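Local coordinates for protein LYND (Lyngbya aestuarii, PDB 4V1T) that probably acts as an ATP-dependent YcaO-type cyclodehydratase that turns cysteines of cyanobactin precursor peptides into thiazoline rings, at residues T363-R371 with K417-Y428. Numbering follows the deposited sequence.
Sequences TGVVTELVR and KASGLCEAVERY. With MG (magnesium ion), chain M; ADP (adenosine-5'-diphosphate), chain L.
Glu423 OE2 binds the magnesium ion at 2.0 Å, beside ADP O3B, which binds the same metal. The Glu423 side chain is extended, with CG anti to the backbone N (chi1 -150°), and this carries the carboxylate out to the metal. Glu423 OE2 lies 3.4 Å from Arg427 NH2 but well out of the guanidinium plane, so only charge joins them. The other oxygen, OE1, is held by the backbone N of Ser407. Nearly one turn further along, Glu426 OE1 accepts a hydrogen bond of 2.6 Å from ADP O3'.

Residues 363-371 pack on another side of this helix through apolar groups. Val365 CG1 sits almost exactly over the centre of the Tyr428 ring, 3.9 Å from the centroid and 5° off the normal, a CH-pi contact. Val365 CG2 meets Val425 CG2. Val366 CG1 meets Ala424 CB at 3.2 Å, so short that the exact distance is doubtful. Leu369 lies over the helix backbone at Gly420, its CD1 3.9 Å from Lys417 O. Its CD2 touches Leu421 CB and Lys417 CG. An alanine in place of Tyr428 would remove the ring face and would probably leave Val365 CG1 without its partner.

The helix is thus two-sided. Ala418 and Cys422 turn away from the valines, to the adenine side. Acidic and polar groups serve nucleotide and metal, while mainly apolar packing joins the helix to Val365, Val366 and Leu369.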
loop_
_atom_site.group_PDB
_atom_site.type_symbol
_atom_site.label_atom_id
_atom_site.label_comp_id
_atom_site.label_asym_id
_atom_site.label_seq_id
_atom_site.Cartn_x
_atom_site.Cartn_y
_atom_site.Cartn_z
ATOM N N THR B 363 10.686 -3.586 -14.365
ATOM C CA THR B 363 11.952 -2.937 -14.039
ATOM C C THR B 363 12.543 -3.429 -12.720
ATOM O O THR B 363 13.656 -3.049 -12.347
ATOM C CB THR B 363 11.759 -1.408 -13.932
ATOM O OG1 THR B 363 13.022 -0.758 -14.028
ATOM C CG2 THR B 363 11.096 -1.049 -12.614
ATOM N N GLY B 364 11.782 -4.256 -12.010
ATOM C CA GLY B 364 12.156 -4.680 -10.673
ATOM C C GLY B 364 12.879 -6.011 -10.625
ATOM O O GLY B 364 13.254 -6.565 -11.649
ATOM N N VAL B 365 13.058 -6.517 -9.412
ATOM C CA VAL B 365 13.745 -7.787 -9.177
ATOM C C VAL B 365 12.841 -8.777 -8.458
ATOM O O VAL B 365 13.182 -9.947 -8.357
ATOM C CB VAL B 365 15.031 -7.596 -8.350
ATOM C CG1 VAL B 365 15.995 -6.692 -9.093
ATOM C CG2 VAL B 365 14.703 -7.008 -6.991
ATOM N N VAL B 366 11.707 -8.300 -7.938
ATOM C CA VAL B 366 10.690 -9.182 -7.362
ATOM C C VAL B 366 9.363 -8.958 -8.082
ATOM O O VAL B 366 8.934 -7.828 -8.275
ATOM C CB VAL B 366 10.544 -8.985 -5.831
ATOM C CG1 VAL B 366 11.903 -8.797 -5.187
ATOM C CG2 VAL B 366 9.709 -7.791 -5.489
ATOM N N THR B 367 8.735 -10.048 -8.504
ATOM C CA THR B 367 7.549 -9.981 -9.349
ATOM C C THR B 367 6.402 -9.326 -8.615
ATOM O O THR B 367 5.822 -8.371 -9.097
ATOM C CB THR B 367 7.091 -11.387 -9.800
ATOM O OG1 THR B 367 8.222 -12.138 -10.253
ATOM C CG2 THR B 367 6.054 -11.294 -10.916
ATOM N N GLU B 368 6.091 -9.866 -7.446
ATOM C CA GLU B 368 4.968 -9.413 -6.633
ATOM C C GLU B 368 5.324 -9.530 -5.156
ATOM O O GLU B 368 6.367 -10.076 -4.795
ATOM C CB GLU B 368 3.728 -10.259 -6.925
ATOM C CG GLU B 368 3.920 -11.744 -6.621
ATOM C CD GLU B 368 2.782 -12.615 -7.111
ATOM O OE1 GLU B 368 1.688 -12.077 -7.377
ATOM O OE2 GLU B 368 2.981 -13.845 -7.218
ATOM N N LEU B 369 4.447 -9.018 -4.309
ATOM C CA LEU B 369 4.589 -9.159 -2.871
ATOM C C LEU B 369 3.206 -9.089 -2.247
ATOM O O LEU B 369 2.660 -8.006 -2.024
ATOM C CB LEU B 369 5.513 -8.093 -2.297
ATOM C CG LEU B 369 5.726 -8.112 -0.785
ATOM C CD1 LEU B 369 6.397 -9.408 -0.344
ATOM C CD2 LEU B 369 6.569 -6.923 -0.354
ATOM N N VAL B 370 2.650 -10.262 -1.964
ATOM C CA VAL B 370 1.254 -10.377 -1.581
ATOM C C VAL B 370 1.082 -11.202 -0.302
ATOM O O VAL B 370 1.756 -12.222 -0.102
ATOM C CB VAL B 370 0.430 -11.002 -2.736
ATOM C CG1 VAL B 370 0.722 -12.494 -2.885
ATOM C CG2 VAL B 370 -1.058 -10.761 -2.534
ATOM N N ARG B 371 0.202 -10.729 0.578
ATOM C CA ARG B 371 -0.198 -11.489 1.753
ATOM C C ARG B 371 -1.142 -12.594 1.322
ATOM O O ARG B 371 -2.111 -12.341 0.603
ATOM C CB ARG B 371 -0.880 -10.594 2.796
ATOM C CG ARG B 371 -1.301 -11.351 4.044
ATOM C CD ARG B 371 -1.878 -10.434 5.099
ATOM N NE ARG B 371 -2.219 -11.168 6.324
ATOM C CZ ARG B 371 -2.597 -10.601 7.475
ATOM N NH1 ARG B 371 -2.691 -9.272 7.596
ATOM N NH2 ARG B 371 -2.890 -11.373 8.521
ATOM N N LYS B 417 6.250 -9.396 5.690
ATOM C CA LYS B 417 6.349 -8.597 4.477
ATOM C C LYS B 417 7.807 -8.300 4.137
ATOM O O LYS B 417 8.261 -8.539 3.012
ATOM C CB LYS B 417 5.576 -7.291 4.652
ATOM C CG LYS B 417 5.267 -6.572 3.359
ATOM C CD LYS B 417 4.517 -5.280 3.640
ATOM C CE LYS B 417 3.916 -4.674 2.382
ATOM N NZ LYS B 417 3.036 -3.514 2.717
ATOM N N ALA B 418 8.548 -7.788 5.117
ATOM C CA ALA B 418 9.974 -7.511 4.942
ATOM C C ALA B 418 10.756 -8.787 4.649
ATOM O O ALA B 418 11.691 -8.793 3.849
ATOM C CB ALA B 418 10.527 -6.845 6.184
ATOM N N SER B 419 10.372 -9.869 5.315
ATOM C CA SER B 419 11.019 -11.146 5.136
ATOM C C SER B 419 10.904 -11.620 3.684
ATOM O O SER B 419 11.882 -12.093 3.093
ATOM C CB SER B 419 10.409 -12.187 6.085
ATOM O OG SER B 419 10.858 -13.487 5.777
ATOM N N GLY B 420 9.707 -11.501 3.121
ATOM C CA GLY B 420 9.458 -11.945 1.754
ATOM C C GLY B 420 10.194 -11.097 0.736
ATOM O O GLY B 420 10.797 -11.606 -0.205
ATOM N N LEU B 421 10.143 -9.787 0.923
ATOM C CA LEU B 421 10.810 -8.860 0.016
ATOM C C LEU B 421 12.322 -9.092 0.009
ATOM O O LEU B 421 12.946 -9.164 -1.044
ATOM C CB LEU B 421 10.506 -7.412 0.411
ATOM C CG LEU B 421 11.300 -6.323 -0.322
ATOM C CD1 LEU B 421 11.033 -6.351 -1.813
ATOM C CD2 LEU B 421 10.956 -4.966 0.254
ATOM N N CYS B 422 12.897 -9.210 1.196
ATOM C CA CYS B 422 14.341 -9.320 1.336
ATOM C C CYS B 422 14.870 -10.686 0.896
ATOM O O CYS B 422 16.009 -10.779 0.443
ATOM C CB CYS B 422 14.757 -9.020 2.779
ATOM S SG CYS B 422 14.467 -7.291 3.264
ATOM N N GLU B 423 14.057 -11.734 0.999
ATOM C CA GLU B 423 14.478 -13.041 0.482
ATOM C C GLU B 423 14.526 -13.001 -1.031
ATOM O O GLU B 423 15.418 -13.570 -1.654
ATOM C CB GLU B 423 13.538 -14.172 0.934
ATOM C CG GLU B 423 14.253 -15.518 1.071
ATOM C CD GLU B 423 13.316 -16.701 1.246
ATOM O OE1 GLU B 423 12.510 -16.984 0.328
ATOM O OE2 GLU B 423 13.400 -17.362 2.303
ATOM N N ALA B 424 13.558 -12.320 -1.630
ATOM C CA ALA B 424 13.502 -12.231 -3.089
ATOM C C ALA B 424 14.736 -11.480 -3.628
ATOM O O ALA B 424 15.335 -11.881 -4.626
ATOM C CB ALA B 424 12.214 -11.561 -3.526
ATOM N N VAL B 425 15.122 -10.403 -2.947
ATOM C CA VAL B 425 16.315 -9.651 -3.324
ATOM C C VAL B 425 17.584 -10.441 -2.993
ATOM O O VAL B 425 18.586 -10.346 -3.696
ATOM C CB VAL B 425 16.362 -8.283 -2.619
ATOM C CG1 VAL B 425 17.651 -7.548 -2.947
ATOM C CG2 VAL B 425 15.164 -7.443 -3.021
ATOM N N GLU B 426 17.525 -11.222 -1.921
ATOM C CA GLU B 426 18.621 -12.090 -1.542
ATOM C C GLU B 426 18.900 -13.100 -2.655
ATOM O O GLU B 426 20.043 -13.290 -3.055
ATOM C CB GLU B 426 18.289 -12.821 -0.232
ATOM C CG GLU B 426 19.317 -13.880 0.198
ATOM C CD GLU B 426 18.674 -15.066 0.907
ATOM O OE1 GLU B 426 17.844 -14.848 1.812
ATOM O OE2 GLU B 426 18.993 -16.222 0.551
ATOM N N ARG B 427 17.849 -13.745 -3.146
ATOM C CA ARG B 427 18.000 -14.755 -4.173
ATOM C C ARG B 427 18.500 -14.155 -5.476
ATOM O O ARG B 427 19.333 -14.749 -6.153
ATOM C CB ARG B 427 16.681 -15.493 -4.403
ATOM C CG ARG B 427 16.159 -16.235 -3.177
ATOM C CD ARG B 427 16.932 -17.510 -2.874
ATOM N NE ARG B 427 16.595 -18.030 -1.545
ATOM C CZ ARG B 427 15.453 -18.651 -1.244
ATOM N NH1 ARG B 427 14.516 -18.839 -2.174
ATOM N NH2 ARG B 427 15.238 -19.084 -0.006
ATOM N N TYR B 428 18.019 -12.969 -5.825
ATOM C CA TYR B 428 18.470 -12.306 -7.047
ATOM C C TYR B 428 19.955 -11.940 -6.985
ATOM O O TYR B 428 20.700 -12.175 -7.930
ATOM C CB TYR B 428 17.636 -11.054 -7.329
ATOM C CG TYR B 428 18.267 -10.135 -8.363
ATOM C CD1 TYR B 428 18.046 -10.327 -9.717
ATOM C CD2 TYR B 428 19.097 -9.087 -7.977
ATOM C CE1 TYR B 428 18.629 -9.502 -10.662
ATOM C CE2 TYR B 428 19.689 -8.252 -8.913
ATOM C CZ TYR B 428 19.449 -8.460 -10.254
ATOM O OH TYR B 428 20.031 -7.631 -11.182
HETATM MG MG MG M . 12.805 -18.691 3.676
HETATM P PB ADP L . 14.874 -17.824 5.977
HETATM O O1B ADP L . 16.337 -17.945 5.636
HETATM O O2B ADP L . 14.384 -18.870 6.935
HETATM O O3B ADP L . 14.014 -17.642 4.764
HETATM P PA ADP L . 13.663 -15.322 6.832
HETATM O O1A ADP L . 13.529 -14.780 8.231
HETATM O O2A ADP L . 12.423 -15.826 6.117
HETATM O O3A ADP L . 14.832 -16.442 6.822
HETATM O "O5'" ADP L . 14.325 -14.178 5.934
HETATM C "C5'" ADP L . 14.378 -14.289 4.526
HETATM C "C4'" ADP L . 15.454 -13.341 4.021
HETATM O "O4'" ADP L . 15.047 -11.987 4.207
HETATM C "C3'" ADP L . 16.750 -13.499 4.795
HETATM O "O3'" ADP L . 17.830 -13.321 3.888
HETATM C "C2'" ADP L . 16.763 -12.378 5.806
HETATM O "O2'" ADP L . 18.080 -11.881 6.058
HETATM C "C1'" ADP L . 15.917 -11.320 5.125
HETATM N N9 ADP L . 15.146 -10.535 6.117
HETATM C C8 ADP L . 14.168 -10.994 6.927
HETATM N N7 ADP L . 13.675 -9.990 7.693
HETATM C C5 ADP L . 14.340 -8.872 7.369
HETATM C C6 ADP L . 14.313 -7.461 7.802
HETATM N N6 ADP L . 13.439 -7.078 8.760
HETATM N N1 ADP L . 15.175 -6.599 7.221
HETATM C C2 ADP L . 16.041 -6.992 6.268
HETATM N N3 ADP L . 16.117 -8.266 5.826
HETATM C C4 ADP L . 15.312 -9.232 6.330
HETATM O O HOH W 1 11.816 -19.742 5.114
HETATM O O HOH W 2 11.508 -16.853 4.082
HETATM O O HOH W 3 11.562 -18.829 2.067
#